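Local atomic coordinates of single-strand binding protein (Thermus aquaticus, PDB entry 2FXQ), a protein that binds single-stranded DNA as a homodimer with two OB-type domains per chain and probably serves DNA replication, recombination and repair. Residues A[64-67]-A[68-71]. Numbering follows the deposited sequence.
Sequences EMWG and DLLE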
loop_
_atom_site.group_PDB
_atom_site.type_symbol
_atom_site.label_atom_id
_atom_site.label_comp_id
_atom_site.label_asym_id
_atom_site.label_seq_id
_atom_site.Cartn_x
_atom_site.Cartn_y
_atom_site.Cartn_z
ATOM N N GLU A 64 17.482 7.829 17.055
ATOM C CA GLU A 64 17.570 8.499 18.375
ATOM C C GLU A 64 16.178 8.573 19.045
ATOM O O GLU A 64 16.038 8.370 20.257
ATOM C CB GLU A 64 18.106 9.926 18.249
ATOM C CG GLU A 64 19.529 10.039 17.690
ATOM C CD GLU A 64 20.570 9.864 18.780
ATOM O OE1 GLU A 64 21.773 9.973 18.474
ATOM O OE2 GLU A 64 20.173 9.576 19.931
ATOM N N MET A 65 15.163 8.855 18.239
ATOM C CA MET A 65 13.769 8.995 18.718
ATOM C C MET A 65 13.277 7.730 19.414
ATOM O O MET A 65 12.654 7.769 20.489
ATOM C CB MET A 65 12.838 9.251 17.520
ATOM C CG MET A 65 11.414 9.568 17.935
ATOM S SD MET A 65 10.371 9.938 16.494
ATOM C CE MET A 65 11.654 10.860 15.304
ATOM N N TRP A 66 13.520 6.597 18.772
ATOM C CA TRP A 66 12.973 5.325 19.259
ATOM C C TRP A 66 13.947 4.413 19.979
ATOM O O TRP A 66 13.552 3.348 20.384
ATOM C CB TRP A 66 12.376 4.516 18.099
ATOM C CG TRP A 66 11.354 5.267 17.381
ATOM C CD1 TRP A 66 11.414 5.775 16.130
ATOM C CD2 TRP A 66 10.074 5.608 17.899
ATOM N NE1 TRP A 66 10.232 6.427 15.828
ATOM C CE2 TRP A 66 9.394 6.323 16.906
ATOM C CE3 TRP A 66 9.423 5.344 19.107
ATOM C CZ2 TRP A 66 8.089 6.825 17.099
ATOM C CZ3 TRP A 66 8.119 5.806 19.287
ATOM C CH2 TRP A 66 7.480 6.558 18.300
ATOM N N GLY A 67 15.209 4.796 20.131
ATOM C CA GLY A 67 16.219 3.799 20.489
ATOM C C GLY A 67 16.106 3.219 21.902
ATOM O O GLY A 67 16.679 2.160 22.203
ATOM N N ASP A 68 15.338 3.888 22.765
ATOM C CA ASP A 68 15.059 3.328 24.095
ATOM C C ASP A 68 13.586 3.048 24.435
ATOM O O ASP A 68 13.212 3.009 25.613
ATOM C CB ASP A 68 15.687 4.197 25.169
ATOM C CG ASP A 68 16.812 3.483 25.857
ATOM O OD1 ASP A 68 17.969 3.655 25.408
ATOM O OD2 ASP A 68 16.622 2.690 26.813
ATOM N N LEU A 69 12.759 2.846 23.410
ATOM C CA LEU A 69 11.333 2.774 23.608
ATOM C C LEU A 69 10.719 1.481 23.128
ATOM O O LEU A 69 9.521 1.232 23.447
ATOM C CB LEU A 69 10.626 3.944 22.925
ATOM C CG LEU A 69 10.985 5.291 23.565
ATOM C CD1 LEU A 69 10.371 6.439 22.759
ATOM C CD2 LEU A 69 10.531 5.314 25.069
ATOM N N LEU A 70 11.476 0.659 22.379
ATOM C CA LEU A 70 10.830 -0.531 21.700
ATOM C C LEU A 70 11.127 -1.879 22.379
ATOM O O LEU A 70 12.197 -2.021 22.985
ATOM C CB LEU A 70 11.231 -0.628 20.215
ATOM C CG LEU A 70 11.074 0.642 19.398
ATOM C CD1 LEU A 70 11.604 0.388 17.995
ATOM C CD2 LEU A 70 9.642 1.028 19.422
ATOM N N GLU A 71 10.155 -2.807 22.302
ATOM C CA GLU A 71 10.240 -4.121 22.970
ATOM C C GLU A 71 10.133 -5.275 22.013
ATOM O O GLU A 71 9.411 -5.202 21.024
ATOM C CB GLU A 71 9.065 -4.337 23.925
ATOM C CG GLU A 71 8.929 -3.313 25.052
ATOM C CD GLU A 71 9.892 -3.546 26.204
ATOM O OE1 GLU A 71 9.766 -2.834 27.225
ATOM O OE2 GLU A 71 10.800 -4.406 26.084
HETATM O O HOH W 1 14.433 6.413 22.795
HETATM O O HOH W 2 14.133 0.680 21.124
HETATM O O HOH W 3 18.926 1.372 22.943
#
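Trp66 meets Leu69 and Leu70 where the chain turns out of helix 61-66 toward strand 75-84. One direct backbone hydrogen bond spans the turn. Leu69 N donates to Trp66 O at 3.2 Å, with an N-H...O angle of 156°. This closes a type I beta turn, with Gly67 and Asp68 at its two corners.

The turn brings Leu69 CD1 to 3.5 Å from Met65 O and close to the Trp66 ring. With CG beside its own backbone N (chi1 -66°), Leu69 CD1 reaches the six-membered part of the indole obliquely, 3.9 Å from Trp66 CE3. Met65 CG packs over one indole face, toward its rim. Leu70 approaches the start of the Trp66 side chain, with Leu70 CD1 4.2 Å from Trp66 CB. Trp66 NE1 is hydrogen-bonded to Gln62 OE1, one turn back. Trp66 and Leu70 both touch Ile104 and Pro106 of strand 103-106.

The bond from CA to CB of Asp68 points away from residues 64-67, yet CB lies 3.4 Å from Gly67 C. Asp68 N donates to a water at 2.7 Å, and that water donates to Met65 O. A second water accepts from Leu70 N at 2.9 Å and contacts Trp66 O. A third donates to Gly67 O at 2.5 Å and only weakly to Asp68 OD1.

The contact joins a direct backbone bond, water bridges between peptide groups and an apolar patch. Water carries part of the hydrogen bonding as the helix gives way to loop, while Trp66 and Leu70 pack against the OB-fold strands.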